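Local coordinates for protein beta-1,4-mannanase (Caldicellulosiruptor saccharolyticus, PDB 1PMH) that binds mannohexaose as a family 27 carbohydrate-binding module, and probably directs its parent mannan-degrading enzyme to the polysaccharide, at residues M17-A22 with G63-W68; K31-S36 with Y46-D51; F87-P92 with G171-D176. All coordinates share one frame; numbering follows the deposited sequence.

Interaction 1. Residues M17-A22 with G63-W68. With EDO (1,2-ethanediol), chain G.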
loop_
_atom_site.group_PDB
_atom_site.type_symbol
_atom_site.label_atom_id
_atom_site.label_comp_id
_atom_site.label_asym_id
_atom_site.label_seq_id
_atom_site.Cartn_x
_atom_site.Cartn_y
_atom_site.Cartn_z
HETATM N N MSE A 17 -8.064 8.336 -5.382
HETATM C CA MSE A 17 -8.370 7.200 -6.240
HETATM C C MSE A 17 -9.118 6.068 -5.501
HETATM O O MSE A 17 -8.787 4.885 -5.606
HETATM C CB MSE A 17 -7.148 6.655 -6.981
HETATM C CG MSE A 17 -6.525 7.698 -7.853
HETATM SE SE MSE A 17 -5.168 6.932 -8.977
HETATM C CE MSE A 17 -5.177 8.294 -10.421
ATOM N N SER A 18 -10.084 6.531 -4.728
ATOM C CA SER A 18 -10.968 5.634 -4.008
ATOM C C SER A 18 -10.362 4.900 -2.827
ATOM O O SER A 18 -11.067 4.185 -2.148
ATOM C CB SER A 18 -11.711 4.650 -4.951
ATOM O OG SER A 18 -12.458 5.398 -5.907
ATOM N N PHE A 19 -9.120 5.147 -2.511
ATOM C CA PHE A 19 -8.544 4.530 -1.322
ATOM C C PHE A 19 -9.157 5.084 -0.067
ATOM O O PHE A 19 -9.317 6.295 0.090
ATOM C CB PHE A 19 -7.026 4.686 -1.269
ATOM C CG PHE A 19 -6.262 3.758 -2.166
ATOM C CD1 PHE A 19 -6.027 4.016 -3.503
ATOM C CD2 PHE A 19 -5.711 2.630 -1.639
ATOM C CE1 PHE A 19 -5.298 3.104 -4.260
ATOM C CE2 PHE A 19 -4.930 1.804 -2.403
ATOM C CZ PHE A 19 -4.733 2.050 -3.708
ATOM N N GLY A 20 -9.462 4.225 0.876
ATOM C CA GLY A 20 -10.031 4.611 2.158
ATOM C C GLY A 20 -10.254 3.317 2.931
ATOM O O GLY A 20 -9.570 2.316 2.733
ATOM N N GLU A 21 -11.234 3.346 3.834
ATOM C CA GLU A 21 -11.457 2.126 4.598
ATOM C C GLU A 21 -11.900 1.005 3.647
ATOM O O GLU A 21 -12.579 1.217 2.655
ATOM C CB GLU A 21 -12.424 2.362 5.752
ATOM C CG GLU A 21 -13.822 2.676 5.298
ATOM C CD GLU A 21 -14.774 2.935 6.464
ATOM O OE1 GLU A 21 -14.346 3.080 7.626
ATOM O OE2 GLU A 21 -15.987 2.978 6.172
ATOM N N ALA A 22 -11.486 -0.202 3.974
ATOM C CA ALA A 22 -11.868 -1.401 3.223
ATOM C C ALA A 22 -13.235 -1.908 3.638
ATOM O O ALA A 22 -13.895 -2.596 2.869
ATOM C CB ALA A 22 -10.809 -2.495 3.326
ATOM N N GLY A 63 -4.388 -2.386 10.566
ATOM C CA GLY A 63 -5.310 -1.509 9.882
ATOM C C GLY A 63 -5.383 -1.954 8.435
ATOM O O GLY A 63 -4.417 -2.491 7.912
ATOM N N ASP A 64 -6.517 -1.733 7.797
ATOM C CA ASP A 64 -6.778 -2.203 6.452
ATOM C C ASP A 64 -7.324 -1.076 5.579
ATOM O O ASP A 64 -8.318 -0.434 5.888
ATOM C CB ASP A 64 -7.721 -3.401 6.441
ATOM C CG ASP A 64 -7.136 -4.626 7.121
ATOM O OD1 ASP A 64 -6.456 -5.398 6.441
ATOM O OD2 ASP A 64 -7.299 -4.811 8.337
ATOM N N LEU A 65 -6.617 -0.839 4.498
ATOM C CA LEU A 65 -6.852 0.207 3.510
ATOM C C LEU A 65 -7.334 -0.483 2.245
ATOM O O LEU A 65 -6.665 -1.356 1.764
ATOM C CB LEU A 65 -5.524 0.920 3.253
ATOM C CG LEU A 65 -5.547 1.999 2.204
ATOM C CD1 LEU A 65 -6.154 3.311 2.734
ATOM C CD2 LEU A 65 -4.127 2.206 1.700
ATOM N N GLY A 66 -8.446 -0.045 1.679
ATOM C CA GLY A 66 -8.950 -0.634 0.466
ATOM C C GLY A 66 -9.184 0.358 -0.639
ATOM O O GLY A 66 -9.415 1.539 -0.400
ATOM N N THR A 67 -9.206 -0.141 -1.872
ATOM C CA THR A 67 -9.711 0.601 -3.001
ATOM C C THR A 67 -10.518 -0.343 -3.885
ATOM O O THR A 67 -10.170 -1.503 -4.015
ATOM C CB THR A 67 -8.610 1.341 -3.791
ATOM O OG1 THR A 67 -9.212 2.226 -4.740
ATOM C CG2 THR A 67 -7.696 0.395 -4.528
ATOM N N TRP A 68 -11.566 0.175 -4.490
ATOM C CA TRP A 68 -12.312 -0.535 -5.477
ATOM C C TRP A 68 -11.802 -0.104 -6.808
ATOM O O TRP A 68 -11.737 1.090 -7.130
ATOM C CB TRP A 68 -13.809 -0.204 -5.352
ATOM C CG TRP A 68 -14.435 -0.871 -4.179
ATOM C CD1 TRP A 68 -14.743 -0.305 -2.970
ATOM C CD2 TRP A 68 -14.852 -2.217 -4.091
ATOM N NE1 TRP A 68 -15.311 -1.222 -2.132
ATOM C CE2 TRP A 68 -15.396 -2.415 -2.796
ATOM C CE3 TRP A 68 -14.850 -3.299 -4.995
ATOM C CZ2 TRP A 68 -15.906 -3.644 -2.389
ATOM C CZ3 TRP A 68 -15.369 -4.500 -4.591
ATOM C CH2 TRP A 68 -15.855 -4.681 -3.288
HETATM C C1 EDO G . -12.234 1.565 -0.190
HETATM O O1 EDO G . -12.479 0.171 -0.256
HETATM C C2 EDO G . -13.087 2.425 -1.110
HETATM O O2 EDO G . -12.829 2.300 -2.488
HETATM O O HOH W 1 -9.565 2.802 -7.659
#
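Gly20 and Gly66 form an antiparallel hydrogen-bonded pair, Gly66 N reaching Gly20 O at 2.8 Å with an N-H...O angle of 168°; the next pair, Glu21 with Leu65, is non-hydrogen-bonded. The bond back from Gly20 N to Gly66 O is less sure, because that oxygen lies too close to a modelled ethanediol. Before Gly20 the chain is irregular, and here Thr67 takes over. Its hydroxyl, set anti to the backbone N (chi1 -170°), donates to Met17 O at 2.8 Å, in the plane of that carbonyl. Water 1 gives a second hydrogen bond to Met17 O and ties it to Trp68 O. CB and CG2 of Thr67 lie over one face of the Phe19 ring, the torsion that carries OG1 to Met17 O leaving CG2 there. This is a CH-pi contact: Thr67 CB stands 3.6 Å from the Phe19 ring centroid, 6° off the normal, while CG2 reaches Phe19 CZ at 3.5 Å. The side chains of Leu65 and Phe19 cross at about a right angle, Leu65 CG lying at the ring edge and Leu65 CD2 3.7 Å from Phe19 CD2. Replacing Phe19 by an alanine would probably leave Thr67 CG2 and Leu65 CD2 without the ring they pack against and open a gap beside Leu48 and Leu9. Ala22 CB fits against the bare backbone of Gly66, 3.8 Å from its N, where a side chain would collide. A short edge strand thus pairs with strand 61-68 while Phe19 and Leu65 turn into the hydrophobic interior, as expected of a jellyroll beta-sandwich.

Interaction 2. Residues K31-S36 with Y46-D51. With CA (calcium ion), chain C; EDO (1,2-ethanediol), chain D.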
loop_
_atom_site.group_PDB
_atom_site.type_symbol
_atom_site.label_atom_id
_atom_site.label_comp_id
_atom_site.label_asym_id
_atom_site.label_seq_id
_atom_site.Cartn_x
_atom_site.Cartn_y
_atom_site.Cartn_z
ATOM N N LYS A 31 -4.853 6.607 10.780
ATOM C CA LYS A 31 -5.670 7.702 11.305
ATOM C C LYS A 31 -6.194 8.675 10.253
ATOM O O LYS A 31 -7.135 9.397 10.527
ATOM C CB LYS A 31 -4.868 8.495 12.338
ATOM C CG LYS A 31 -4.381 7.640 13.466
ATOM C CD LYS A 31 -5.453 6.780 14.105
ATOM C CE LYS A 31 -4.953 6.004 15.256
ATOM N NZ LYS A 31 -6.025 5.133 15.777
ATOM N N LYS A 32 -5.550 8.739 9.105
ATOM C CA LYS A 32 -5.947 9.649 8.037
ATOM C C LYS A 32 -5.366 9.161 6.749
ATOM O O LYS A 32 -4.253 8.645 6.713
ATOM C CB LYS A 32 -5.476 11.082 8.304
ATOM C CG LYS A 32 -6.033 12.138 7.354
ATOM C CD LYS A 32 -5.521 13.509 7.695
ATOM C CE LYS A 32 -5.868 14.439 6.566
ATOM N NZ LYS A 32 -7.343 14.596 6.464
ATOM N N VAL A 33 -6.168 9.282 5.703
ATOM C CA VAL A 33 -5.812 8.944 4.344
ATOM C C VAL A 33 -5.984 10.228 3.536
ATOM O O VAL A 33 -7.040 10.873 3.581
ATOM C CB VAL A 33 -6.698 7.869 3.782
ATOM C CG1 VAL A 33 -6.325 7.536 2.353
ATOM C CG2 VAL A 33 -6.647 6.598 4.589
ATOM N N SER A 34 -4.940 10.648 2.833
ATOM C CA SER A 34 -5.007 11.882 2.044
ATOM C C SER A 34 -4.079 11.790 0.849
ATOM O O SER A 34 -3.199 10.958 0.808
ATOM C CB SER A 34 -4.670 13.097 2.929
ATOM O OG SER A 34 -3.303 13.060 3.322
ATOM N N VAL A 35 -4.275 12.704 -0.099
ATOM C CA VAL A 35 -3.363 12.845 -1.227
ATOM C C VAL A 35 -2.372 13.936 -0.823
ATOM O O VAL A 35 -2.757 14.954 -0.289
ATOM C CB VAL A 35 -4.113 13.036 -2.563
ATOM C CG1 VAL A 35 -4.980 14.298 -2.567
ATOM C CG2 VAL A 35 -3.171 12.945 -3.737
ATOM N N SER A 36 -1.113 13.700 -1.123
ATOM C CA SER A 36 -0.042 14.572 -0.705
ATOM C C SER A 36 0.918 14.901 -1.839
ATOM O O SER A 36 1.210 14.055 -2.659
ATOM C CB SER A 36 0.707 13.871 0.440
ATOM O OG SER A 36 1.833 14.572 0.926
ATOM N N TYR A 46 2.068 13.579 -6.914
ATOM C CA TYR A 46 1.205 13.182 -5.814
ATOM C C TYR A 46 1.466 11.768 -5.332
ATOM O O TYR A 46 1.797 10.887 -6.113
ATOM C CB TYR A 46 -0.277 13.249 -6.224
ATOM C CG TYR A 46 -0.792 14.622 -6.653
ATOM C CD1 TYR A 46 -1.149 15.585 -5.716
ATOM C CD2 TYR A 46 -0.924 14.935 -7.997
ATOM C CE1 TYR A 46 -1.626 16.854 -6.118
ATOM C CE2 TYR A 46 -1.421 16.175 -8.414
ATOM C CZ TYR A 46 -1.760 17.106 -7.470
ATOM O OH TYR A 46 -2.251 18.330 -7.852
ATOM N N ALA A 47 1.197 11.516 -4.058
ATOM C CA ALA A 47 1.255 10.198 -3.451
ATOM C C ALA A 47 0.164 10.101 -2.414
ATOM O O ALA A 47 -0.352 11.106 -1.946
ATOM C CB ALA A 47 2.618 9.948 -2.846
ATOM N N LEU A 48 -0.162 8.871 -2.040
ATOM C CA LEU A 48 -1.117 8.602 -0.995
ATOM C C LEU A 48 -0.419 8.631 0.331
ATOM O O LEU A 48 0.454 7.819 0.586
ATOM C CB LEU A 48 -1.838 7.291 -1.253
ATOM C CG LEU A 48 -3.079 7.024 -0.391
ATOM C CD1 LEU A 48 -4.224 7.907 -0.841
ATOM C CD2 LEU A 48 -3.440 5.565 -0.437
ATOM N N ARG A 49 -0.854 9.516 1.225
ATOM C CA ARG A 49 -0.305 9.629 2.561
ATOM C C ARG A 49 -1.219 8.949 3.576
ATOM O O ARG A 49 -2.411 9.317 3.690
ATOM C CB ARG A 49 -0.111 11.116 2.924
ATOM C CG ARG A 49 0.444 11.322 4.326
ATOM C CD ARG A 49 0.737 12.777 4.611
ATOM N NE ARG A 49 1.024 12.969 6.030
ATOM C CZ ARG A 49 1.893 13.795 6.546
ATOM N NH1 ARG A 49 2.589 14.642 5.806
ATOM N NH2 ARG A 49 1.986 13.809 7.861
ATOM N N LEU A 50 -0.666 8.032 4.350
ATOM C CA LEU A 50 -1.353 7.332 5.431
ATOM C C LEU A 50 -0.709 7.797 6.721
ATOM O O LEU A 50 0.452 7.527 6.976
ATOM C CB LEU A 50 -1.162 5.828 5.270
ATOM C CG LEU A 50 -1.483 5.221 3.906
ATOM C CD1 LEU A 50 -1.123 3.733 3.877
ATOM C CD2 LEU A 50 -2.910 5.488 3.528
ATOM N N ASP A 51 -1.440 8.544 7.521
ATOM C CA ASP A 51 -0.930 8.913 8.863
ATOM C C ASP A 51 -1.251 7.800 9.803
ATOM O O ASP A 51 -2.425 7.488 9.979
ATOM C CB ASP A 51 -1.562 10.234 9.296
ATOM C CG ASP A 51 -1.108 11.365 8.415
ATOM O OD1 ASP A 51 0.127 11.591 8.393
ATOM O OD2 ASP A 51 -1.906 12.025 7.739
HETATM CA CA CA C . 2.300 9.605 -7.934
HETATM C C1 EDO D . -3.939 3.328 17.115
HETATM O O1 EDO D . -5.277 2.900 17.079
HETATM C C2 EDO D . -3.201 2.093 16.668
HETATM O O2 EDO D . -2.165 2.077 17.606
HETATM O O HOH W 2 -3.172 11.450 5.442
HETATM O O HOH W 3 3.174 8.507 -9.784
#
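Lys32 to Ser36 pair antiparallel with Ala47 to Asp51 to make a beta hairpin in one sheet of the jellyroll sandwich, and the pairing begins with a classic beta bulge. There Lys31 and Lys32 both face Asp51: Lys31 N donates to Asp51 O at 2.7 Å, while the bond from Lys32 N to the same oxygen is long and weak. Regular pairing follows through Ser34 with Arg49 and Ser36 with Ala47. On the interior side, Val33 lies alongside Leu50, pointing the same way, with CG2 4.0 Å from Leu50 CD2. Its other branch, CG1, anti to the backbone N (chi1 179°), meets Leu48 CD1 obliquely at 3.8 Å. Leu65 of the facing sheet packs on all three. The opposite side is largely polar. Arg49 extends to grip Asp51 OD1 side-on with NE and NH2, both at 2.9 Å and nearly in the guanidinium plane, and its NH1 makes a salt bridge to Asp38. The remaining carboxylate oxygen, Asp51 OD2, lies against the aliphatic part of Lys32 and accepts from water 2 at 2.7 Å. That water also donates to Arg49 O and accepts from Ser34 OG, clasping the two strands over their polar face. At the far end Val35 CG2 packs on Tyr46 CB, and the carbonyl oxygen Tyr46 O binds the calcium ion at 2.3 Å.

Interaction 3. Residues F87-P92 with G171-D176. With CA (calcium ion), chain C.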
loop_
_atom_site.group_PDB
_atom_site.type_symbol
_atom_site.label_atom_id
_atom_site.label_comp_id
_atom_site.label_asym_id
_atom_site.label_seq_id
_atom_site.Cartn_x
_atom_site.Cartn_y
_atom_site.Cartn_z
ATOM N N PHE A 87 3.791 -2.049 -6.298
ATOM C CA PHE A 87 3.587 -0.838 -5.508
ATOM C C PHE A 87 4.922 -0.313 -5.025
ATOM O O PHE A 87 5.917 -1.056 -4.971
ATOM C CB PHE A 87 2.667 -1.129 -4.317
ATOM C CG PHE A 87 3.300 -2.057 -3.327
ATOM C CD1 PHE A 87 4.100 -1.544 -2.300
ATOM C CD2 PHE A 87 3.223 -3.427 -3.494
ATOM C CE1 PHE A 87 4.814 -2.379 -1.494
ATOM C CE2 PHE A 87 3.950 -4.276 -2.642
ATOM C CZ PHE A 87 4.717 -3.743 -1.647
ATOM N N GLU A 88 4.914 0.967 -4.630
ATOM C CA GLU A 88 6.023 1.591 -3.929
ATOM C C GLU A 88 5.483 2.139 -2.615
ATOM O O GLU A 88 4.446 2.787 -2.578
ATOM C CB GLU A 88 6.626 2.742 -4.766
ATOM C CG GLU A 88 7.218 2.295 -6.097
ATOM C CD GLU A 88 7.818 3.422 -6.924
ATOM O OE1 GLU A 88 8.809 3.983 -6.455
ATOM O OE2 GLU A 88 7.350 3.666 -8.063
HETATM N N MSE A 89 6.268 1.930 -1.573
HETATM C CA MSE A 89 5.941 2.363 -0.219
HETATM C C MSE A 89 7.107 3.143 0.331
HETATM O O MSE A 89 8.253 2.733 0.159
HETATM C CB MSE A 89 5.663 1.111 0.586
HETATM C CG MSE A 89 5.300 1.342 1.983
HETATM SE SE MSE A 89 5.142 -0.351 2.955
HETATM C CE MSE A 89 4.019 -1.145 1.982
ATOM N N PHE A 90 6.827 4.254 1.018
ATOM C CA PHE A 90 7.842 5.189 1.485
ATOM C C PHE A 90 7.599 5.476 2.963
ATOM O O PHE A 90 6.496 5.878 3.320
ATOM C CB PHE A 90 7.801 6.535 0.724
ATOM C CG PHE A 90 7.848 6.394 -0.781
ATOM C CD1 PHE A 90 6.752 6.005 -1.495
ATOM C CD2 PHE A 90 9.004 6.693 -1.460
ATOM C CE1 PHE A 90 6.800 5.827 -2.855
ATOM C CE2 PHE A 90 9.064 6.521 -2.838
ATOM C CZ PHE A 90 7.959 6.073 -3.509
ATOM N N ILE A 91 8.641 5.389 3.776
ATOM C CA ILE A 91 8.521 5.736 5.192
ATOM C C ILE A 91 9.693 6.661 5.511
ATOM O O ILE A 91 10.835 6.307 5.257
ATOM C CB ILE A 91 8.562 4.509 6.131
ATOM C CG1 ILE A 91 7.687 3.356 5.617
ATOM C CG2 ILE A 91 8.140 4.955 7.509
ATOM C CD1 ILE A 91 8.391 2.300 4.777
ATOM N N PRO A 92 9.441 7.845 6.093
ATOM C CA PRO A 92 10.544 8.757 6.483
ATOM C C PRO A 92 11.598 7.975 7.278
ATOM O O PRO A 92 11.318 7.419 8.335
ATOM C CB PRO A 92 9.837 9.795 7.335
ATOM C CG PRO A 92 8.484 9.811 6.868
ATOM C CD PRO A 92 8.134 8.452 6.420
ATOM N N GLY A 171 3.591 8.547 12.397
ATOM C CA GLY A 171 4.037 9.347 11.266
ATOM C C GLY A 171 3.419 8.806 9.994
ATOM O O GLY A 171 2.599 7.873 10.009
ATOM N N PRO A 172 3.793 9.415 8.877
ATOM C CA PRO A 172 3.253 8.968 7.598
ATOM C C PRO A 172 3.918 7.724 7.038
ATOM O O PRO A 172 5.109 7.474 7.259
ATOM C CB PRO A 172 3.494 10.170 6.707
ATOM C CG PRO A 172 4.720 10.813 7.247
ATOM C CD PRO A 172 4.614 10.640 8.744
ATOM N N ILE A 173 3.129 6.980 6.267
ATOM C CA ILE A 173 3.606 5.979 5.329
ATOM C C ILE A 173 2.944 6.373 4.014
ATOM O O ILE A 173 1.744 6.651 3.986
ATOM C CB ILE A 173 3.193 4.567 5.728
ATOM C CG1 ILE A 173 3.835 4.150 7.048
ATOM C CG2 ILE A 173 3.557 3.560 4.607
ATOM C CD1 ILE A 173 3.455 2.786 7.593
ATOM N N TYR A 174 3.713 6.415 2.931
ATOM C CA TYR A 174 3.159 6.794 1.641
ATOM C C TYR A 174 3.111 5.584 0.729
ATOM O O TYR A 174 3.997 4.731 0.734
ATOM C CB TYR A 174 3.959 7.901 0.960
ATOM C CG TYR A 174 4.182 9.145 1.772
ATOM C CD1 TYR A 174 5.167 9.207 2.747
ATOM C CD2 TYR A 174 3.434 10.312 1.535
ATOM C CE1 TYR A 174 5.396 10.381 3.484
ATOM C CE2 TYR A 174 3.652 11.460 2.298
ATOM C CZ TYR A 174 4.617 11.503 3.261
ATOM O OH TYR A 174 4.885 12.626 4.003
ATOM N N LEU A 175 2.091 5.542 -0.094
ATOM C CA LEU A 175 1.982 4.602 -1.190
ATOM C C LEU A 175 1.946 5.367 -2.495
ATOM O O LEU A 175 1.352 6.442 -2.603
ATOM C CB LEU A 175 0.738 3.749 -1.115
ATOM C CG LEU A 175 0.681 2.721 -0.047
ATOM C CD1 LEU A 175 -0.697 2.056 -0.061
ATOM C CD2 LEU A 175 1.753 1.655 -0.235
ATOM N N ASP A 176 2.557 4.798 -3.521
ATOM C CA ASP A 176 2.452 5.383 -4.865
ATOM C C ASP A 176 2.607 4.259 -5.879
ATOM O O ASP A 176 3.105 3.167 -5.590
ATOM C CB ASP A 176 3.503 6.477 -5.086
ATOM C CG ASP A 176 3.135 7.529 -6.119
ATOM O OD1 ASP A 176 2.077 7.422 -6.758
ATOM O OD2 ASP A 176 3.909 8.469 -6.312
HETATM CA CA CA C . 2.300 9.605 -7.934
HETATM O O HOH W 3 3.174 8.507 -9.784
#
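Phe90 and Tyr174 each turn a ring edge to the other's backbone. Tyr174 O lies in the plane of the Phe90 ring, 3.8 Å from Phe90 CD1. In return, Phe90 O lies in the plane of the Tyr174 ring, 3.6 Å from Tyr174 CD1. The two side chains cross at about a right angle and touch through Phe90 CB and Tyr174 CB, 4.1 Å apart. Pro92 CD also comes to the Tyr174 edge, and the phenol OH reaches beyond to Asp38. These strands are antiparallel neighbours within one sheet of the beta-sandwich, bonded in both directions at Phe90 with Tyr174 and at Glu88 with Asp176. On the interior side Met89, a selenomethionine, lies alongside Ile173, with Met89 CG 3.9 Å from Ile173 CG2. Leu175 CD2 packs against Met89 CB, and Phe103 and Tyr105 of the opposing sheet close over Met89. On the other side Asp176 CB meets Phe90 CE1 obliquely at 4.0 Å. Asp176 CG is anti to the backbone N (chi1 -154°), and its carboxylate binds the calcium ion through both oxygens, OD1 at 2.5 Å.

How the interactions relate
Interactions 2 and 3 share one sheet, since strands 47-53 and 172-181 are neighbours: Leu50 N lies 2.8 Å from Ile173 O and Leu175 N 2.9 Å from Leu48 O, both probable hydrogen bonds. They also share the calcium ion and water 3, with Asp10, Glu12 and Asn44 completing the site. Interaction 1 belongs to the facing sheet and meets both across the sandwich interior. Phe19 CG touches Leu48 CD2 at 3.8 Å, and Leu65 CD2 touches Leu175 CD1 at 3.9 Å. Mannohexaose lies on the side of interaction 1. The side chain of Asp64 is about 5 Å from a bound beta-D-mannopyranose; that of Met89 in interaction 3 stays about 14 Å away.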